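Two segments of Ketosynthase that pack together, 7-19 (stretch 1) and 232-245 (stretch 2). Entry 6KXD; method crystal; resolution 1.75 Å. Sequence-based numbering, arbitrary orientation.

Stretch 1 (7-19) RRRVVLTGFGVIS
Stretch 2 232-245: GEGAGILVLESLES

Neighbouring antiparallel strands far apart in sequence commonly share a hydrophobic face, and in Ketosynthase the strand beginning at Val10 and the strand 234-242 illustrate it. On one face Leu12 (chi1 m, chi2 t) brings CD2 to 3.5 Å from Leu240 CD1 and 3.7 Å from Leu238 CD2; Leu238 and Leu240 are both m, p. Phe15 (chi1 m, chi2 -35°) places CE1 3.9 Å from Leu238 CD2, and Val10 (t) sets CG1 4.0 Å from Leu240 CB. These are van der Waals contacts between apolar groups packed out of water.

Both backbones are extended, their directions 139° apart. Leu12 pairs with Leu240, but Gly14 with Val239: a bulge at Thr13 (phi/psi -103/-12) shifts the register by one. Before it, Val11 and Glu241 exchange N-to-O bonds of 2.9 Å each way; beyond it, Gly16 N reaches Ile237 O at 2.7 Å and Ile237 N returns to Gly16 O at 2.8 Å. Ile18 and Ala235 close the ladder. At Gly14 a CB would clash with Val239 CG2.

Thr13 (p) donates from N to Val239 O (2.9 Å) and from OG1 to Glu241 OE1 (2.6 Å), a short bond to a carboxylate. At the polar edge, Leu243 N donates to Arg9 O (2.7 Å) as Ser242 OG caps the helix by accepting from Ser245 N (3.0 Å). Also here, oppositely charged Arg8 NH1 and Glu244 OE2 form a salt bridge at 3.2 Å.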

# COMPACT_ATOMS: atom_id res chain seq x y z
N ARG A 7 7.95 17.07 -19.86
CA ARG A 7 7.85 16.39 -18.53
C ARG A 7 9.14 15.63 -18.25
O ARG A 7 9.79 15.12 -19.17
CB ARG A 7 6.63 15.46 -18.49
CG ARG A 7 6.85 14.10 -19.13
CD ARG A 7 5.64 13.20 -18.94
NE ARG A 7 5.80 11.98 -19.72
CZ ARG A 7 4.81 11.19 -20.09
NH1 ARG A 7 3.60 11.39 -19.60
NH2 ARG A 7 5.03 10.23 -20.98
N ARG A 8 9.52 15.55 -16.97
CA ARG A 8 10.83 15.03 -16.59
C ARG A 8 10.87 13.54 -16.89
O ARG A 8 9.89 12.82 -16.66
CB ARG A 8 11.14 15.25 -15.11
CG ARG A 8 10.88 16.66 -14.61
CD ARG A 8 11.83 17.02 -13.48
NE ARG A 8 11.90 15.95 -12.48
CZ ARG A 8 12.87 15.82 -11.57
NH1 ARG A 8 14.10 16.25 -11.83
NH2 ARG A 8 12.59 15.27 -10.40
N ARG A 9 12.02 13.10 -17.40
CA ARG A 9 12.25 11.72 -17.79
C ARG A 9 12.88 10.99 -16.60
O ARG A 9 13.62 11.58 -15.84
CB ARG A 9 13.15 11.64 -19.02
CG ARG A 9 12.43 11.86 -20.35
CD ARG A 9 13.39 11.98 -21.52
NE ARG A 9 14.52 11.05 -21.46
CZ ARG A 9 14.78 10.10 -22.35
NH1 ARG A 9 13.86 9.71 -23.21
NH2 ARG A 9 15.98 9.53 -22.38
N VAL A 10 12.51 9.73 -16.43
CA VAL A 10 12.87 8.93 -15.26
C VAL A 10 13.45 7.60 -15.72
O VAL A 10 12.82 6.91 -16.54
CB VAL A 10 11.63 8.69 -14.37
CG1 VAL A 10 11.95 7.83 -13.16
CG2 VAL A 10 10.98 10.01 -14.00
N VAL A 11 14.56 7.19 -15.11
CA VAL A 11 15.33 6.06 -15.56
C VAL A 11 15.64 5.13 -14.39
O VAL A 11 15.67 5.54 -13.24
CB VAL A 11 16.62 6.55 -16.26
CG1 VAL A 11 16.29 7.15 -17.63
CG2 VAL A 11 17.41 7.54 -15.41
N LEU A 12 15.83 3.86 -14.74
CA LEU A 12 16.16 2.81 -13.82
C LEU A 12 17.67 2.68 -13.78
O LEU A 12 18.25 2.12 -14.72
CB LEU A 12 15.52 1.49 -14.27
CG LEU A 12 13.99 1.47 -14.23
CD1 LEU A 12 13.41 0.22 -14.86
CD2 LEU A 12 13.50 1.60 -12.79
N THR A 13 18.26 3.10 -12.67
CA THR A 13 19.70 3.05 -12.48
C THR A 13 20.15 1.90 -11.58
O THR A 13 21.35 1.64 -11.51
CB THR A 13 20.20 4.39 -11.93
OG1 THR A 13 19.45 4.67 -10.75
CG2 THR A 13 20.01 5.51 -12.93
N GLY A 14 19.24 1.23 -10.88
CA GLY A 14 19.65 0.12 -10.02
C GLY A 14 18.54 -0.89 -9.84
O GLY A 14 17.37 -0.52 -9.82
N PHE A 15 18.92 -2.16 -9.78
CA PHE A 15 18.03 -3.27 -9.52
C PHE A 15 18.57 -4.09 -8.37
O PHE A 15 19.75 -4.45 -8.35
CB PHE A 15 17.90 -4.22 -10.71
CG PHE A 15 17.32 -3.64 -11.98
CD1 PHE A 15 16.32 -2.69 -11.94
CD2 PHE A 15 17.74 -4.10 -13.22
CE1 PHE A 15 15.77 -2.19 -13.10
CE2 PHE A 15 17.18 -3.62 -14.39
CZ PHE A 15 16.19 -2.66 -14.33
N GLY A 16 17.70 -4.38 -7.42
CA GLY A 16 17.99 -5.28 -6.38
C GLY A 16 16.98 -6.41 -6.40
O GLY A 16 15.79 -6.13 -6.47
N VAL A 17 17.46 -7.65 -6.27
CA VAL A 17 16.63 -8.85 -6.45
C VAL A 17 17.02 -9.91 -5.41
O VAL A 17 18.19 -10.32 -5.34
CB VAL A 17 16.79 -9.45 -7.86
CG1 VAL A 17 15.93 -10.71 -7.99
CG2 VAL A 17 16.48 -8.46 -8.96
N ILE A 18 16.00 -10.37 -4.68
CA ILE A 18 15.96 -11.54 -3.85
C ILE A 18 14.83 -12.40 -4.39
O ILE A 18 13.69 -12.03 -4.22
CB ILE A 18 15.65 -11.22 -2.38
CG1 ILE A 18 16.66 -10.29 -1.72
CG2 ILE A 18 15.49 -12.51 -1.61
CD1 ILE A 18 17.90 -10.99 -1.25
N SER A 19 15.13 -13.52 -5.03
CA SER A 19 14.07 -14.27 -5.70
C SER A 19 14.36 -15.76 -5.60
O SER A 19 15.50 -16.17 -5.32
CB SER A 19 13.92 -13.84 -7.14
OG SER A 19 14.74 -14.62 -8.00
N GLY A 232 4.90 -17.71 -3.70
CA GLY A 232 6.24 -17.29 -3.84
C GLY A 232 6.53 -16.15 -2.89
O GLY A 232 5.75 -15.86 -2.00
N GLU A 233 7.74 -15.61 -3.03
CA GLU A 233 8.20 -14.61 -2.17
C GLU A 233 9.45 -13.97 -2.77
O GLU A 233 9.93 -14.33 -3.84
CB GLU A 233 8.51 -15.19 -0.80
CG GLU A 233 9.59 -16.29 -0.82
CD GLU A 233 10.12 -16.65 0.54
OE1 GLU A 233 9.42 -16.42 1.55
OE2 GLU A 233 11.26 -17.15 0.59
N GLY A 234 9.96 -12.98 -2.05
CA GLY A 234 11.13 -12.30 -2.47
C GLY A 234 10.94 -10.80 -2.46
O GLY A 234 10.03 -10.31 -1.89
N ALA A 235 11.89 -10.10 -3.06
CA ALA A 235 11.80 -8.66 -3.14
C ALA A 235 12.48 -8.22 -4.42
O ALA A 235 13.52 -8.76 -4.85
CB ALA A 235 12.45 -8.06 -1.92
N GLY A 236 11.87 -7.23 -5.07
CA GLY A 236 12.51 -6.50 -6.07
C GLY A 236 12.47 -5.04 -5.74
O GLY A 236 11.40 -4.53 -5.39
N ILE A 237 13.63 -4.41 -5.79
CA ILE A 237 13.74 -2.98 -5.59
C ILE A 237 14.41 -2.38 -6.79
O ILE A 237 15.49 -2.85 -7.23
CB ILE A 237 14.46 -2.64 -4.27
CG1 ILE A 237 13.74 -3.24 -3.06
CG2 ILE A 237 14.59 -1.14 -4.13
CD1 ILE A 237 12.39 -2.57 -2.76
N LEU A 238 13.78 -1.32 -7.30
CA LEU A 238 14.27 -0.59 -8.42
C LEU A 238 14.67 0.80 -7.95
O LEU A 238 13.94 1.45 -7.20
CB LEU A 238 13.18 -0.49 -9.48
CG LEU A 238 12.74 -1.81 -10.11
CD1 LEU A 238 11.68 -2.48 -9.25
CD2 LEU A 238 12.22 -1.60 -11.52
N VAL A 239 15.86 1.25 -8.37
CA VAL A 239 16.22 2.65 -8.21
C VAL A 239 15.73 3.42 -9.44
O VAL A 239 16.19 3.15 -10.58
CB VAL A 239 17.74 2.84 -7.99
CG1 VAL A 239 18.06 4.31 -7.75
CG2 VAL A 239 18.25 1.98 -6.85
N LEU A 240 14.81 4.37 -9.20
CA LEU A 240 14.34 5.30 -10.16
C LEU A 240 15.03 6.63 -9.88
O LEU A 240 15.17 7.01 -8.72
CB LEU A 240 12.83 5.51 -10.05
CG LEU A 240 11.95 4.46 -10.72
CD1 LEU A 240 12.07 3.13 -10.01
CD2 LEU A 240 10.51 4.94 -10.75
N GLU A 241 15.37 7.34 -10.95
CA GLU A 241 16.09 8.61 -10.84
C GLU A 241 15.69 9.52 -11.98
O GLU A 241 15.41 9.03 -13.07
CB GLU A 241 17.60 8.39 -10.95
CG GLU A 241 18.27 8.03 -9.65
CD GLU A 241 19.79 8.03 -9.75
OE1 GLU A 241 20.37 6.92 -9.85
OE2 GLU A 241 20.40 9.13 -9.72
N SER A 242 15.65 10.83 -11.73
CA SER A 242 15.42 11.75 -12.84
C SER A 242 16.55 11.53 -13.84
O SER A 242 17.66 11.23 -13.42
CB SER A 242 15.35 13.18 -12.39
OG SER A 242 16.63 13.62 -11.96
N LEU A 243 16.25 11.60 -15.14
CA LEU A 243 17.33 11.53 -16.14
C LEU A 243 18.44 12.53 -15.78
O LEU A 243 19.61 12.19 -15.83
CB LEU A 243 16.77 11.80 -17.54
CG LEU A 243 17.83 11.77 -18.65
CD1 LEU A 243 18.54 10.42 -18.67
CD2 LEU A 243 17.20 12.07 -20.01
N GLU A 244 18.05 13.77 -15.44
CA GLU A 244 18.99 14.82 -15.06
C GLU A 244 19.98 14.30 -14.03
O GLU A 244 21.18 14.49 -14.16
CB GLU A 244 18.27 15.98 -14.36
CG GLU A 244 17.70 17.03 -15.28
CD GLU A 244 16.82 18.00 -14.51
OE1 GLU A 244 17.32 19.08 -14.12
OE2 GLU A 244 15.63 17.66 -14.27
N SER A 245 19.45 13.71 -12.95
CA SER A 245 20.22 13.28 -11.80
C SER A 245 21.11 12.07 -12.13
O SER A 245 22.18 11.92 -11.59
CB SER A 245 19.29 12.93 -10.66
OG SER A 245 20.00 12.20 -9.67